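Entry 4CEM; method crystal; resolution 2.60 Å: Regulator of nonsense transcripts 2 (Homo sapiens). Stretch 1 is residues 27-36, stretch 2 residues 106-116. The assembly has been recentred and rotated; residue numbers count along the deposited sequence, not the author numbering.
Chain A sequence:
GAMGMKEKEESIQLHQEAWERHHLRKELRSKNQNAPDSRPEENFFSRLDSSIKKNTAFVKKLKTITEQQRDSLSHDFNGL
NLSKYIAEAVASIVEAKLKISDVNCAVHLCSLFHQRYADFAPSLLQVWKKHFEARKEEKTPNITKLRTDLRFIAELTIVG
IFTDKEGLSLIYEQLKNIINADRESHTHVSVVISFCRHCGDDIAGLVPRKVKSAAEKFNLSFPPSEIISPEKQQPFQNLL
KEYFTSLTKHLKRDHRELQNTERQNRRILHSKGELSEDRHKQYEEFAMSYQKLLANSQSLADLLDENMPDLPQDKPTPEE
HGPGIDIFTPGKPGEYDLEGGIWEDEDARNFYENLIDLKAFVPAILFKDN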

# COMPACT_ATOMS: atom_id res chain seq x y z
N GLU A 27 -5.14 8.95 -16.30
CA GLU A 27 -5.06 8.43 -17.65
C GLU A 27 -5.51 6.96 -17.68
O GLU A 27 -6.34 6.57 -18.48
CB GLU A 27 -3.61 8.58 -18.14
CG GLU A 27 -3.40 8.45 -19.64
CD GLU A 27 -1.97 8.05 -20.02
OE1 GLU A 27 -1.04 8.28 -19.21
OE2 GLU A 27 -1.78 7.50 -21.13
N LEU A 28 -4.95 6.16 -16.77
CA LEU A 28 -5.31 4.75 -16.62
C LEU A 28 -6.77 4.53 -16.23
O LEU A 28 -7.42 3.64 -16.78
CB LEU A 28 -4.40 4.08 -15.59
CG LEU A 28 -3.05 3.63 -16.13
CD1 LEU A 28 -2.27 2.91 -15.04
CD2 LEU A 28 -3.23 2.75 -17.36
N ARG A 29 -7.27 5.33 -15.29
CA ARG A 29 -8.68 5.22 -14.88
C ARG A 29 -9.61 5.48 -16.06
O ARG A 29 -10.61 4.79 -16.22
CB ARG A 29 -8.98 6.17 -13.70
CG ARG A 29 -10.46 6.50 -13.47
CD ARG A 29 -10.71 7.16 -12.11
NE ARG A 29 -10.86 6.14 -11.08
CZ ARG A 29 -11.99 5.84 -10.45
NH1 ARG A 29 -13.12 6.49 -10.70
NH2 ARG A 29 -11.99 4.87 -9.55
N SER A 30 -9.27 6.46 -16.89
CA SER A 30 -10.10 6.80 -18.03
C SER A 30 -10.22 5.61 -18.99
O SER A 30 -11.33 5.21 -19.35
CB SER A 30 -9.54 8.02 -18.76
OG SER A 30 -10.43 8.46 -19.76
N LYS A 31 -9.07 5.06 -19.39
CA LYS A 31 -9.03 3.89 -20.29
C LYS A 31 -9.74 2.68 -19.73
O LYS A 31 -10.47 1.98 -20.45
CB LYS A 31 -7.59 3.49 -20.64
CG LYS A 31 -7.17 3.90 -22.04
CD LYS A 31 -6.00 3.07 -22.56
CE LYS A 31 -6.10 2.83 -24.06
NZ LYS A 31 -5.00 1.95 -24.56
N ASN A 32 -9.51 2.40 -18.45
CA ASN A 32 -10.07 1.20 -17.83
C ASN A 32 -11.58 1.27 -17.68
O ASN A 32 -12.28 0.31 -18.02
CB ASN A 32 -9.39 0.94 -16.49
CG ASN A 32 -7.99 0.41 -16.65
OD1 ASN A 32 -7.68 -0.24 -17.64
ND2 ASN A 32 -7.14 0.68 -15.67
N GLN A 33 -12.09 2.39 -17.20
CA GLN A 33 -13.53 2.56 -17.07
C GLN A 33 -14.22 2.51 -18.43
O GLN A 33 -15.35 2.03 -18.54
CB GLN A 33 -13.86 3.88 -16.38
CG GLN A 33 -13.41 3.92 -14.93
CD GLN A 33 -13.92 5.15 -14.20
OE1 GLN A 33 -14.09 6.21 -14.79
NE2 GLN A 33 -14.17 4.99 -12.91
N ASN A 34 -13.54 3.00 -19.47
CA ASN A 34 -14.10 3.03 -20.82
C ASN A 34 -13.90 1.74 -21.62
O ASN A 34 -14.39 1.62 -22.73
CB ASN A 34 -13.51 4.21 -21.60
CG ASN A 34 -14.48 4.78 -22.62
OD1 ASN A 34 -15.60 5.15 -22.28
ND2 ASN A 34 -14.05 4.86 -23.87
N ALA A 35 -13.21 0.76 -21.04
CA ALA A 35 -12.87 -0.51 -21.71
C ALA A 35 -14.04 -1.28 -22.35
O ALA A 35 -13.91 -1.76 -23.48
CB ALA A 35 -12.14 -1.42 -20.74
N PRO A 36 -15.17 -1.43 -21.64
CA PRO A 36 -16.20 -2.33 -22.14
C PRO A 36 -16.57 -2.10 -23.59
O PRO A 36 -16.53 -3.03 -24.40
CB PRO A 36 -17.40 -2.02 -21.24
CG PRO A 36 -16.78 -1.59 -19.96
CD PRO A 36 -15.54 -0.84 -20.34
N ALA A 106 2.92 -4.19 -12.70
CA ALA A 106 1.82 -5.15 -12.52
C ALA A 106 0.48 -4.51 -12.87
O ALA A 106 -0.35 -5.12 -13.56
CB ALA A 106 1.80 -5.67 -11.10
N VAL A 107 0.28 -3.27 -12.42
CA VAL A 107 -0.97 -2.56 -12.67
C VAL A 107 -1.12 -2.30 -14.17
O VAL A 107 -2.22 -2.41 -14.72
CB VAL A 107 -1.04 -1.22 -11.88
CG1 VAL A 107 -2.25 -0.39 -12.28
CG2 VAL A 107 -1.07 -1.49 -10.38
N HIS A 108 -0.01 -1.98 -14.82
CA HIS A 108 -0.01 -1.80 -16.28
C HIS A 108 -0.46 -3.06 -16.96
O HIS A 108 -1.27 -2.99 -17.88
CB HIS A 108 1.37 -1.35 -16.78
CG HIS A 108 1.57 -1.52 -18.28
ND1 HIS A 108 1.09 -0.64 -19.18
CD2 HIS A 108 2.24 -2.50 -19.01
CE1 HIS A 108 1.42 -1.04 -20.42
NE2 HIS A 108 2.12 -2.18 -20.31
N LEU A 109 0.07 -4.21 -16.54
CA LEU A 109 -0.30 -5.49 -17.15
C LEU A 109 -1.74 -5.82 -16.83
O LEU A 109 -2.45 -6.32 -17.68
CB LEU A 109 0.62 -6.63 -16.70
CG LEU A 109 2.04 -6.60 -17.28
CD1 LEU A 109 2.93 -7.68 -16.66
CD2 LEU A 109 2.04 -6.70 -18.80
N CYS A 110 -2.16 -5.52 -15.60
CA CYS A 110 -3.56 -5.73 -15.23
C CYS A 110 -4.52 -4.90 -16.10
O CYS A 110 -5.64 -5.35 -16.39
CB CYS A 110 -3.79 -5.44 -13.74
SG CYS A 110 -3.10 -6.66 -12.59
N SER A 111 -4.08 -3.73 -16.54
CA SER A 111 -4.89 -2.86 -17.40
C SER A 111 -4.99 -3.39 -18.82
O SER A 111 -6.03 -3.24 -19.46
CB SER A 111 -4.35 -1.43 -17.41
OG SER A 111 -4.34 -0.88 -16.11
N LEU A 112 -3.92 -3.99 -19.33
CA LEU A 112 -3.99 -4.58 -20.67
C LEU A 112 -4.94 -5.79 -20.66
O LEU A 112 -5.72 -5.98 -21.60
CB LEU A 112 -2.61 -4.98 -21.17
CG LEU A 112 -1.55 -3.88 -21.37
CD1 LEU A 112 -0.22 -4.52 -21.74
CD2 LEU A 112 -1.98 -2.89 -22.44
N PHE A 113 -4.89 -6.59 -19.61
CA PHE A 113 -5.82 -7.72 -19.43
C PHE A 113 -7.25 -7.20 -19.38
O PHE A 113 -8.11 -7.62 -20.15
CB PHE A 113 -5.53 -8.50 -18.14
CG PHE A 113 -4.59 -9.66 -18.33
CD1 PHE A 113 -5.06 -10.86 -18.86
CD2 PHE A 113 -3.26 -9.57 -17.96
CE1 PHE A 113 -4.22 -11.94 -19.03
CE2 PHE A 113 -2.41 -10.65 -18.13
CZ PHE A 113 -2.89 -11.84 -18.66
N HIS A 114 -7.49 -6.28 -18.45
CA HIS A 114 -8.81 -5.72 -18.25
C HIS A 114 -9.37 -5.13 -19.50
O HIS A 114 -10.54 -5.33 -19.79
CB HIS A 114 -8.76 -4.65 -17.17
CG HIS A 114 -10.06 -3.90 -17.00
ND1 HIS A 114 -11.19 -4.50 -16.59
CD2 HIS A 114 -10.37 -2.55 -17.20
CE1 HIS A 114 -12.18 -3.59 -16.54
NE2 HIS A 114 -11.67 -2.40 -16.91
N GLN A 115 -8.54 -4.42 -20.27
CA GLN A 115 -9.01 -3.74 -21.48
C GLN A 115 -9.28 -4.72 -22.63
O GLN A 115 -10.03 -4.39 -23.56
CB GLN A 115 -8.02 -2.66 -21.93
CG GLN A 115 -8.02 -1.41 -21.05
CD GLN A 115 -6.76 -0.56 -21.21
OE1 GLN A 115 -6.29 -0.34 -22.32
NE2 GLN A 115 -6.23 -0.08 -20.09
N ARG A 116 -8.70 -5.91 -22.57
CA ARG A 116 -8.92 -6.91 -23.61
C ARG A 116 -9.99 -7.94 -23.24
O ARG A 116 -10.75 -8.35 -24.10
CB ARG A 116 -7.62 -7.62 -23.96
CG ARG A 116 -7.71 -8.45 -25.22
CD ARG A 116 -6.34 -8.78 -25.76
NE ARG A 116 -5.77 -7.69 -26.55
CZ ARG A 116 -4.59 -7.75 -27.18
NH1 ARG A 116 -3.84 -8.84 -27.11
NH2 ARG A 116 -4.16 -6.70 -27.87

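The striking feature of this contact is how much of it converges on one residue: the buried Asn32 hydrogen-bonds through its backbone carbonyl, its side-chain oxygen and its side-chain nitrogen to three different residues of the second helix. The two helices run in nearly the same direction, with 23° between their N-to-C axes and a closest axial approach of 9.8 Å, a spacing that leaves room for side chains between them. Polar groups occupy much of that space.

The three bonds differ in quality. Gln115 NE2 donates to Asn32 OD1 at 2.9 Å with an N-H...O angle of 164°, so it is both short and nearly straight. His114 NE2 donates to Asn32 O at 3.0 Å, but the angle of 142° makes it more bent. The carbonyl lies at the edge of the imidazole, near the ring plane, which is where an N-H in that plane can reach it. Asn32 O also accepts from Ala35 N at 3.2 Å, so the same oxygen serves the local chain turn and the neighbouring helix. The third bond, from Asn32 ND2 to Ser111 OG, measures 3.2 Å at 164°; its position deserves caution because ND2 sits too close to an atom elsewhere in the model.

Ser111 links this bond to its own helix. Its chi1 of -60° (m) lets OG donate to Val107 O at 3.0 Å, one turn back, while accepting from Asn32 ND2. The CA-to-CB bond of Asn32 points sideways to the second helix, yet chi1 of -74° (m) brings the amide end nearer, within reach of both Ser111 and Gln115.

Gln115 has the largest area covered by the opposing stretch, 89 Å² of the 393 Å² buried in total. Its two amide atoms face different partners: while NE2 bonds to Asn32, OE1 accepts a weak hydrogen bond from Lys31 NZ at 3.5 Å. Lys31 CD is marginally closer to Gln115 OE1, at 3.4 Å, so the lysine's aliphatic chain packs against the amide as well.

Apolar packing borders the polar cluster. Leu28 CD1 approaches Val107 CG1 at 4.3 Å, and Leu28 CD2 lies 4.0 Å from Ser111 OG. Toward the later residues, Ala35 CB points toward the second helix and lies 4.0 Å from both Gln115 CA and His114 NE2. The small methyl accompanies a close backbone approach: Ala35 CA and Gln115 CA are 5.0 Å apart.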